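Local coordinates for protein GH127 beta-L-arabinofuranoside (Geobacillus stearothermophilus, PDB 4QK0) that probably hydrolyses terminal beta-L-arabinofuranosides as a glycoside hydrolase of family GH127, at residues A87-E91 against A153-T158; F323-N327 against H540-N546; K377-Y381 against K401-W407. All coordinates share one frame; numbering follows the deposited sequence.

Interaction 1. Residues A87-E91 against A153-T158; sequences AYLLE and AYFRAT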
loop_
_atom_site.group_PDB
_atom_site.type_symbol
_atom_site.label_atom_id
_atom_site.label_comp_id
_atom_site.label_asym_id
_atom_site.label_seq_id
_atom_site.Cartn_x
_atom_site.Cartn_y
_atom_site.Cartn_z
ATOM N N ALA A 87 24.106 19.215 25.608
ATOM C CA ALA A 87 23.878 19.236 27.067
ATOM C C ALA A 87 24.040 17.906 27.714
ATOM O O ALA A 87 24.790 17.763 28.704
ATOM C CB ALA A 87 22.500 19.778 27.372
ATOM N N TYR A 88 23.393 16.876 27.152
ATOM C CA TYR A 88 23.499 15.544 27.750
ATOM C C TYR A 88 24.886 14.989 27.590
ATOM O O TYR A 88 25.364 14.236 28.461
ATOM C CB TYR A 88 22.474 14.560 27.171
ATOM C CG TYR A 88 21.032 15.005 27.325
ATOM C CD1 TYR A 88 20.564 15.516 28.522
ATOM C CD2 TYR A 88 20.139 14.891 26.276
ATOM C CE1 TYR A 88 19.235 15.905 28.675
ATOM C CE2 TYR A 88 18.817 15.296 26.405
ATOM C CZ TYR A 88 18.367 15.794 27.610
ATOM O OH TYR A 88 17.067 16.207 27.727
ATOM N N LEU A 89 25.535 15.308 26.473
ATOM C CA LEU A 89 26.901 14.819 26.284
ATOM C C LEU A 89 27.843 15.394 27.347
ATOM O O LEU A 89 28.720 14.683 27.874
ATOM C CB LEU A 89 27.413 15.157 24.896
ATOM C CG LEU A 89 26.789 14.243 23.832
ATOM C CD1 LEU A 89 27.229 14.725 22.459
ATOM C CD2 LEU A 89 27.176 12.808 23.988
ATOM N N LEU A 90 27.662 16.675 27.639
ATOM C CA LEU A 90 28.464 17.353 28.643
ATOM C C LEU A 90 28.257 16.856 30.057
ATOM O O LEU A 90 29.144 17.036 30.863
ATOM C CB LEU A 90 28.217 18.857 28.605
ATOM C CG LEU A 90 28.627 19.559 27.310
ATOM C CD1 LEU A 90 28.220 21.016 27.319
ATOM C CD2 LEU A 90 30.127 19.453 27.051
ATOM N N GLU A 91 27.107 16.263 30.380
ATOM C CA GLU A 91 26.911 15.610 31.683
ATOM C C GLU A 91 27.820 14.420 31.868
ATOM O O GLU A 91 28.110 14.063 32.996
ATOM C CB GLU A 91 25.489 15.068 31.851
ATOM C CG GLU A 91 24.415 16.097 32.127
ATOM C CD GLU A 91 23.060 15.487 32.487
ATOM O OE1 GLU A 91 22.745 14.375 32.004
ATOM O OE2 GLU A 91 22.292 16.125 33.257
ATOM N N ALA A 153 17.846 21.372 29.804
ATOM C CA ALA A 153 18.891 20.379 29.819
ATOM C C ALA A 153 20.285 20.994 30.022
ATOM O O ALA A 153 21.138 20.398 30.676
ATOM C CB ALA A 153 18.877 19.544 28.538
ATOM N N TYR A 154 20.525 22.104 29.355
ATOM C CA TYR A 154 21.814 22.733 29.377
ATOM C C TYR A 154 22.076 23.290 30.797
ATOM O O TYR A 154 23.177 23.202 31.296
ATOM C CB TYR A 154 21.888 23.836 28.287
ATOM C CG TYR A 154 23.298 24.290 28.027
ATOM C CD1 TYR A 154 24.154 23.522 27.257
ATOM C CD2 TYR A 154 23.803 25.465 28.599
ATOM C CE1 TYR A 154 25.464 23.899 27.036
ATOM C CE2 TYR A 154 25.111 25.861 28.378
ATOM C CZ TYR A 154 25.938 25.072 27.594
ATOM O OH TYR A 154 27.254 25.417 27.353
ATOM N N PHE A 155 21.049 23.828 31.444
ATOM C CA PHE A 155 21.187 24.232 32.835
ATOM C C PHE A 155 21.554 23.094 33.788
ATOM O O PHE A 155 22.479 23.208 34.595
ATOM C CB PHE A 155 19.916 24.885 33.323
ATOM C CG PHE A 155 19.988 25.263 34.761
ATOM C CD1 PHE A 155 20.922 26.213 35.187
ATOM C CD2 PHE A 155 19.184 24.651 35.696
ATOM C CE1 PHE A 155 21.038 26.549 36.521
ATOM C CE2 PHE A 155 19.284 24.993 37.039
ATOM C CZ PHE A 155 20.201 25.942 37.445
ATOM N N ARG A 156 20.850 21.995 33.685
ATOM C CA ARG A 156 21.085 20.843 34.546
ATOM C C ARG A 156 22.444 20.298 34.325
ATOM O O ARG A 156 23.032 19.784 35.263
ATOM C CB ARG A 156 20.049 19.712 34.315
ATOM C CG ARG A 156 18.674 20.135 34.753
ATOM C CD ARG A 156 17.615 19.056 34.702
ATOM N NE ARG A 156 16.783 19.349 35.858
ATOM C CZ ARG A 156 15.470 19.245 35.927
ATOM N NH1 ARG A 156 14.776 18.812 34.877
ATOM N NH2 ARG A 156 14.876 19.575 37.082
ATOM N N ALA A 157 22.958 20.408 33.106
ATOM C CA ALA A 157 24.279 19.845 32.802
ATOM C C ALA A 157 25.437 20.731 33.194
ATOM O O ALA A 157 26.498 20.236 33.536
ATOM C CB ALA A 157 24.406 19.557 31.294
ATOM N N THR A 158 25.288 22.030 32.991
ATOM C CA THR A 158 26.427 22.920 33.138
ATOM C C THR A 158 26.300 23.904 34.287
ATOM O O THR A 158 27.281 24.545 34.632
ATOM C CB THR A 158 26.637 23.772 31.885
ATOM O OG1 THR A 158 25.504 24.641 31.694
ATOM C CG2 THR A 158 26.858 22.904 30.683
HETATM O O HOH W 1 20.882 17.831 31.352
#
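Ala87 turns its methyl toward the partner helix, where CB sits 3.8 Å from CB of Ala153 and 3.6 Å from CA of Tyr154. One turn further, the CB of Ala157 presses against the carbonyl O of Ala87 at 3.2 Å. These alanines let helices 76-92 and 140-158 pack closely; the axes of 87-91 and 153-158 approach to 8.3 Å and run 15° from parallel. The ring of Tyr88 leans back across the gap with CE1 against the CB of Ala153, while its hydroxyl is bound to Glu84. On the other flank CD1 of Leu90 meets CE1 of Tyr154, whose hydroxyl reaches Asp103 of helix 96-112. Such helix-on-helix packing fits the (alpha/alpha)6 barrel expected of the catalytic domain's six-hairpin clan. Thr158 is turned with OG1 between its own N and carbonyl carbon (chi1 64°); OG1 donates to Tyr154 O at 2.8 Å from above the carbonyl plane, on the face opposite Thr158 N, and also bonds Lys160 N. Its CG2 lies over the Tyr154 ring near the rim. A glycine here would probably leave Tyr154 O without its side-chain donor and open a gap beside that ring and CD1 of Leu90, where CG2 packed. At the margin, CG of Glu91 packs on the CB of Ala157, and a water bridges Ala153 O, at 2.7 Å, to OE2 of Glu91 by a weak bond.

Interaction 2. Residues F323-N327 against H540-N546; sequences FDLPN and HPQVRAN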
loop_
_atom_site.group_PDB
_atom_site.type_symbol
_atom_site.label_atom_id
_atom_site.label_comp_id
_atom_site.label_asym_id
_atom_site.label_seq_id
_atom_site.Cartn_x
_atom_site.Cartn_y
_atom_site.Cartn_z
ATOM N N PHE A 323 -5.288 -2.928 15.202
ATOM C CA PHE A 323 -4.808 -4.148 14.637
ATOM C C PHE A 323 -4.336 -4.046 13.151
ATOM O O PHE A 323 -4.007 -5.075 12.579
ATOM C CB PHE A 323 -5.836 -5.259 14.777
ATOM C CG PHE A 323 -6.289 -5.525 16.185
ATOM C CD1 PHE A 323 -5.408 -6.003 17.147
ATOM C CD2 PHE A 323 -7.631 -5.387 16.522
ATOM C CE1 PHE A 323 -5.859 -6.333 18.414
ATOM C CE2 PHE A 323 -8.093 -5.714 17.804
ATOM C CZ PHE A 323 -7.193 -6.164 18.753
ATOM N N ASP A 324 -4.319 -2.844 12.565
ATOM C CA ASP A 324 -3.827 -2.592 11.200
ATOM C C ASP A 324 -2.341 -2.293 11.234
ATOM O O ASP A 324 -1.906 -1.160 11.396
ATOM C CB ASP A 324 -4.604 -1.439 10.537
ATOM C CG ASP A 324 -4.108 -1.123 9.105
ATOM O OD1 ASP A 324 -3.795 -2.053 8.374
ATOM O OD2 ASP A 324 -4.032 0.050 8.714
ATOM N N LEU A 325 -1.567 -3.339 11.126
ATOM C CA LEU A 325 -0.119 -3.251 11.328
ATOM C C LEU A 325 0.667 -3.964 10.234
ATOM O O LEU A 325 1.356 -4.965 10.482
ATOM C CB LEU A 325 0.204 -3.895 12.673
ATOM C CG LEU A 325 -0.338 -3.085 13.849
ATOM C CD1 LEU A 325 -0.289 -3.930 15.096
ATOM C CD2 LEU A 325 0.433 -1.784 14.064
ATOM N N PRO A 326 0.549 -3.460 9.010
ATOM C CA PRO A 326 1.187 -4.073 7.839
ATOM C C PRO A 326 2.683 -3.868 7.940
ATOM O O PRO A 326 3.133 -2.813 8.361
ATOM C CB PRO A 326 0.601 -3.319 6.670
ATOM C CG PRO A 326 0.285 -1.953 7.251
ATOM C CD PRO A 326 -0.232 -2.286 8.644
ATOM N N ASN A 327 3.439 -4.882 7.545
ATOM C CA ASN A 327 4.879 -4.873 7.723
ATOM C C ASN A 327 5.669 -4.170 6.605
ATOM O O ASN A 327 6.758 -3.615 6.850
ATOM C CB ASN A 327 5.346 -6.306 7.910
ATOM C CG ASN A 327 4.810 -6.913 9.210
ATOM O OD1 ASN A 327 4.966 -6.319 10.265
ATOM N ND2 ASN A 327 4.165 -8.086 9.146
ATOM N N HIS A 540 -1.715 -11.167 18.021
ATOM C CA HIS A 540 -3.133 -11.394 18.254
ATOM C C HIS A 540 -3.762 -11.726 16.873
ATOM O O HIS A 540 -3.366 -11.131 15.841
ATOM C CB HIS A 540 -3.715 -10.100 18.787
ATOM C CG HIS A 540 -5.098 -10.214 19.267
ATOM N ND1 HIS A 540 -6.153 -10.410 18.418
ATOM C CD2 HIS A 540 -5.623 -10.091 20.508
ATOM C CE1 HIS A 540 -7.279 -10.421 19.109
ATOM N NE2 HIS A 540 -6.984 -10.213 20.380
ATOM N N PRO A 541 -4.740 -12.639 16.834
ATOM C CA PRO A 541 -5.302 -13.074 15.540
ATOM C C PRO A 541 -5.984 -11.998 14.763
ATOM O O PRO A 541 -6.163 -12.158 13.604
ATOM C CB PRO A 541 -6.280 -14.165 15.928
ATOM C CG PRO A 541 -5.716 -14.712 17.179
ATOM C CD PRO A 541 -5.130 -13.540 17.920
ATOM N N GLN A 542 -6.359 -10.909 15.389
ATOM C CA GLN A 542 -6.950 -9.753 14.700
ATOM C C GLN A 542 -5.923 -8.957 13.909
ATOM O O GLN A 542 -6.305 -8.192 13.041
ATOM C CB GLN A 542 -7.591 -8.805 15.679
ATOM C CG GLN A 542 -8.793 -9.365 16.396
ATOM C CD GLN A 542 -10.022 -9.184 15.600
ATOM O OE1 GLN A 542 -10.329 -8.074 15.178
ATOM N NE2 GLN A 542 -10.712 -10.258 15.341
ATOM N N VAL A 543 -4.630 -9.170 14.176
ATOM C CA VAL A 543 -3.558 -8.612 13.347
ATOM C C VAL A 543 -3.394 -9.420 12.083
ATOM O O VAL A 543 -2.681 -10.424 11.965
ATOM C CB VAL A 543 -2.232 -8.518 14.063
ATOM C CG1 VAL A 543 -1.237 -7.792 13.152
ATOM C CG2 VAL A 543 -2.362 -7.720 15.345
ATOM N N ARG A 544 -4.129 -8.965 11.094
ATOM C CA ARG A 544 -4.272 -9.653 9.856
ATOM C C ARG A 544 -2.954 -9.842 9.122
ATOM O O ARG A 544 -2.735 -10.901 8.592
ATOM C CB ARG A 544 -5.333 -8.932 9.009
ATOM C CG ARG A 544 -6.626 -9.225 9.777
ATOM C CD ARG A 544 -7.970 -8.589 9.534
ATOM N NE ARG A 544 -8.738 -8.870 10.742
ATOM C CZ ARG A 544 -10.039 -8.716 10.907
ATOM N NH1 ARG A 544 -10.835 -8.382 9.933
ATOM N NH2 ARG A 544 -10.558 -8.996 12.078
ATOM N N ALA A 545 -2.075 -8.858 9.181
ATOM C CA ALA A 545 -0.790 -8.949 8.512
ATOM C C ALA A 545 0.033 -10.111 8.999
ATOM O O ALA A 545 0.872 -10.546 8.290
ATOM C CB ALA A 545 -0.020 -7.660 8.715
ATOM N N ASN A 546 -0.224 -10.631 10.203
ATOM C CA ASN A 546 0.631 -11.657 10.793
ATOM C C ASN A 546 0.016 -13.009 10.968
ATOM O O ASN A 546 0.600 -13.898 11.584
ATOM C CB ASN A 546 1.250 -11.125 12.063
ATOM C CG ASN A 546 2.080 -9.874 11.811
ATOM O OD1 ASN A 546 2.765 -9.765 10.765
ATOM N ND2 ASN A 546 2.042 -8.927 12.734
HETATM O O HOH W 2 -2.749 -6.160 10.359
HETATM O O HOH W 3 3.043 -6.311 12.017
#
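Phe323 meets His540, Gln542 and Val543 where a loop of the catalytic domain docks on the connection between the antiparallel strands 534-539 and 549-554 of the C-terminal domain. That connection opens with a type I beta turn from His540 to Val543 and ends in a short 3-10 segment, 544-546. Aromatic contacts hold one end. Gln542 sets its CB over the centre of one face of the Phe323 ring, a CH-pi contact 3.5 Å from the centroid; CG lies near CD2 and CE2, and the bend at chi2 (-85°) folds the chain back, with OE1 4.0 Å from CD2 of Phe323. The His540 ring stacks face to face with Phe323, its plane tilted by 29° and the centroids 4.9 Å apart, with CE1 of Phe323 towards the rim of the imidazole. In-plane at the edge of that imidazole, ND1 accepts from the backbone N of Gln542, which helps to fix the rotation of the ring; Trp608 of the second subunit meets it too. Apolar packing continues through Val543, whose two methyls divide the work: CG2 touches CD1 of Phe323 and CG1 lies 4.2 Å from CB of Leu325. Further on, the CB of Ala545 rests against Leu325 O and CA of Pro326. The second subunit lies alongside: its Glu640 forms a salt bridge with Arg544, and its Arg394 one with Asp324. Water links the two backbones, one molecule donating to Phe323 O and accepting from Leu325 N and Ala545 N. Another joins Leu325 O and OD1 of Asn327 to ND2 of Asn546. Between the two asparagines, whose amides are nearly coplanar, ND2 of Asn327 donates in the carbonyl plane to OD1 of Asn546 at 2.7 Å, with an N-H...O angle of 149°.

Interaction 3. Residues K377-Y381 against K401-W407; sequences KKFFY and KPVRQKW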
loop_
_atom_site.group_PDB
_atom_site.type_symbol
_atom_site.label_atom_id
_atom_site.label_comp_id
_atom_site.label_asym_id
_atom_site.label_seq_id
_atom_site.Cartn_x
_atom_site.Cartn_y
_atom_site.Cartn_z
ATOM N N LYS A 377 26.648 6.956 10.859
ATOM C CA LYS A 377 26.811 7.854 9.715
ATOM C C LYS A 377 25.589 8.040 8.854
ATOM O O LYS A 377 25.498 9.049 8.158
ATOM C CB LYS A 377 27.962 7.378 8.825
ATOM C CG LYS A 377 29.302 7.661 9.424
ATOM C CD LYS A 377 30.401 7.020 8.621
ATOM C CE LYS A 377 31.719 7.331 9.310
ATOM N NZ LYS A 377 32.804 6.439 8.826
ATOM N N LYS A 378 24.685 7.054 8.871
ATOM C CA LYS A 378 23.466 7.111 8.112
ATOM C C LYS A 378 22.241 6.701 8.947
ATOM O O LYS A 378 22.365 5.976 9.936
ATOM C CB LYS A 378 23.604 6.230 6.864
ATOM C CG LYS A 378 24.764 6.716 6.004
ATOM C CD LYS A 378 24.770 6.219 4.577
ATOM C CE LYS A 378 25.425 4.849 4.484
ATOM N NZ LYS A 378 26.041 4.678 3.140
ATOM N N PHE A 379 21.070 7.144 8.486
ATOM C CA PHE A 379 19.820 7.015 9.215
ATOM C C PHE A 379 18.640 6.573 8.347
ATOM O O PHE A 379 18.623 6.778 7.122
ATOM C CB PHE A 379 19.484 8.337 9.855
ATOM C CG PHE A 379 20.576 8.878 10.722
ATOM C CD1 PHE A 379 21.617 9.674 10.159
ATOM C CD2 PHE A 379 20.646 8.567 12.059
ATOM C CE1 PHE A 379 22.660 10.173 10.944
ATOM C CE2 PHE A 379 21.681 9.098 12.844
ATOM C CZ PHE A 379 22.670 9.897 12.292
ATOM N N PHE A 380 17.662 5.953 9.019
ATOM C CA PHE A 380 16.330 5.775 8.490
ATOM C C PHE A 380 15.369 6.785 9.120
ATOM O O PHE A 380 15.436 7.090 10.324
ATOM C CB PHE A 380 15.777 4.399 8.866
ATOM C CG PHE A 380 16.203 3.284 8.006
ATOM C CD1 PHE A 380 16.293 3.420 6.656
ATOM C CD2 PHE A 380 16.533 2.096 8.569
ATOM C CE1 PHE A 380 16.722 2.355 5.887
ATOM C CE2 PHE A 380 16.950 1.016 7.810
ATOM C CZ PHE A 380 17.036 1.148 6.457
ATOM N N TYR A 381 14.459 7.284 8.299
ATOM C CA TYR A 381 13.294 7.999 8.768
ATOM C C TYR A 381 12.241 6.927 9.101
ATOM O O TYR A 381 11.749 6.867 10.197
ATOM C CB TYR A 381 12.876 8.958 7.687
ATOM C CG TYR A 381 12.077 10.141 8.142
ATOM C CD1 TYR A 381 10.702 10.042 8.256
ATOM C CD2 TYR A 381 12.677 11.367 8.402
ATOM C CE1 TYR A 381 9.920 11.111 8.656
ATOM C CE2 TYR A 381 11.898 12.457 8.787
ATOM C CZ TYR A 381 10.511 12.316 8.925
ATOM O OH TYR A 381 9.663 13.340 9.317
ATOM N N LYS A 401 12.789 3.347 2.431
ATOM C CA LYS A 401 14.130 3.331 1.831
ATOM C C LYS A 401 14.814 2.052 2.205
ATOM O O LYS A 401 14.820 1.670 3.346
ATOM C CB LYS A 401 14.982 4.489 2.307
ATOM C CG LYS A 401 14.408 5.835 2.048
ATOM C CD LYS A 401 14.231 6.074 0.581
ATOM C CE LYS A 401 13.379 7.300 0.345
ATOM N NZ LYS A 401 13.540 7.694 -1.084
ATOM N N PRO A 402 15.363 1.358 1.216
ATOM C CA PRO A 402 15.978 0.061 1.503
ATOM C C PRO A 402 17.349 0.141 2.140
ATOM O O PRO A 402 17.835 -0.848 2.646
ATOM C CB PRO A 402 16.071 -0.613 0.113
ATOM C CG PRO A 402 16.060 0.509 -0.853
ATOM C CD PRO A 402 15.210 1.598 -0.243
ATOM N N VAL A 403 17.986 1.304 2.084
ATOM C CA VAL A 403 19.199 1.532 2.841
ATOM C C VAL A 403 19.168 2.876 3.551
ATOM O O VAL A 403 18.396 3.766 3.171
ATOM C CB VAL A 403 20.458 1.490 1.928
ATOM C CG1 VAL A 403 20.533 0.131 1.277
ATOM C CG2 VAL A 403 20.469 2.609 0.876
ATOM N N ARG A 404 20.000 3.016 4.584
ATOM C CA ARG A 404 19.995 4.218 5.386
ATOM C C ARG A 404 20.718 5.283 4.604
ATOM O O ARG A 404 21.433 4.963 3.682
ATOM C CB ARG A 404 20.656 3.956 6.755
ATOM C CG ARG A 404 19.932 2.928 7.650
ATOM C CD ARG A 404 20.396 2.984 9.123
ATOM N NE ARG A 404 19.726 1.980 9.939
ATOM C CZ ARG A 404 20.080 0.718 10.001
ATOM N NH1 ARG A 404 21.123 0.280 9.334
ATOM N NH2 ARG A 404 19.338 -0.144 10.665
ATOM N N GLN A 405 20.507 6.539 4.943
ATOM C CA GLN A 405 21.140 7.613 4.218
ATOM C C GLN A 405 21.332 8.831 5.115
ATOM O O GLN A 405 20.972 8.813 6.303
ATOM C CB GLN A 405 20.261 7.994 3.036
ATOM C CG GLN A 405 18.859 8.379 3.438
ATOM C CD GLN A 405 17.920 8.642 2.258
ATOM O OE1 GLN A 405 17.672 7.767 1.410
ATOM N NE2 GLN A 405 17.346 9.843 2.231
ATOM N N LYS A 406 21.897 9.901 4.574
ATOM C CA LYS A 406 21.754 11.216 5.231
ATOM C C LYS A 406 20.482 11.928 4.777
ATOM O O LYS A 406 19.964 11.692 3.667
ATOM C CB LYS A 406 22.960 12.097 5.001
ATOM C CG LYS A 406 24.157 11.626 5.784
ATOM C CD LYS A 406 24.985 10.606 5.004
ATOM C CE LYS A 406 26.309 11.228 4.520
ATOM N NZ LYS A 406 26.996 10.498 3.413
ATOM N N TRP A 407 19.983 12.798 5.654
ATOM C CA TRP A 407 18.746 13.567 5.420
ATOM C C TRP A 407 18.996 15.073 5.538
ATOM O O TRP A 407 20.037 15.532 6.060
ATOM C CB TRP A 407 17.643 13.130 6.396
ATOM C CG TRP A 407 17.348 11.658 6.297
ATOM C CD1 TRP A 407 18.028 10.639 6.905
ATOM C CD2 TRP A 407 16.335 11.044 5.495
ATOM N NE1 TRP A 407 17.498 9.426 6.533
ATOM C CE2 TRP A 407 16.457 9.639 5.674
ATOM C CE3 TRP A 407 15.328 11.541 4.651
ATOM C CZ2 TRP A 407 15.604 8.720 5.045
ATOM C CZ3 TRP A 407 14.474 10.628 4.016
ATOM C CH2 TRP A 407 14.622 9.228 4.221
#
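Phe379 and Gln405 form a single antiparallel bridge as a hydrogen-bonded pair, Phe379 N reaching Gln405 O at 2.7 Å and Gln405 N returning to Phe379 O at 2.9 Å. Trp407 adds a third bond: its indole NE1 donates to the same Phe379 O, also at 2.9 Å and nearly straight, with the acceptor close to the plane of the indole. Relative to the carbonyl, this donor stands above its plane (69° out of it), on the face opposite to that approached by Gln405 N. The indole is held on both sides as well, with CB of Tyr381 over the six-membered ring near its rim and NE2 of Gln405 above the opposite face. The Tyr381 ring, its CG anti to the backbone N (chi1 -156°), is carried off at an oblique angle to the indole. Beyond the bridge, Arg404 crosses Phe380 at about a right angle. Its CG lies over the centre of the phenyl ring, 3.4 Å from the centroid and almost on the normal, and the extended chain carries NE past CD2 of the ring. The guanidinium beyond it has Asp373 as its salt-bridge partner, bonds the carbonyls of Ser370 and Trp633, and makes a cation-pi contact with the Trp633 ring, which also meets Phe380. CE1 of Phe380 comes within 3.2 Å of Lys401 O. On the far flank the aliphatic chains of Lys378 and Lys406 touch, CG to CD 4.0 Å, while their amino groups stay apart. The contact thus joins two loops of the catalytic domain, with Phe379, Tyr381 and Trp407 all touching Cys413 at the start of helix 413-422. Two N-H donors on Phe379 O probably polarise it, and the one from NE1 ties the indole to the bridge.

In the fold
No two of the contacts touch. Interactions 2 and 3 are the nearest pair, about 10 Å between closest atoms and 26 Å between centres; in sequence, both segments of interaction 3 fall between those of interaction 2. Interaction 1 packs two helices of the probable (alpha/alpha)6 barrel about 28 Å (centre to centre) from interaction 3 and 42 Å from interaction 2, across the chain's centre from the latter. Interaction 2 joins catalytic to C-terminal domain beside the second subunit. Interaction 3 borders Cys413; neighbouring Cys412 pairs with Cys335 in another crystal structure, though not here. GH127 relatives bind an active-site zinc through cysteines, so that side probably lies near the active site.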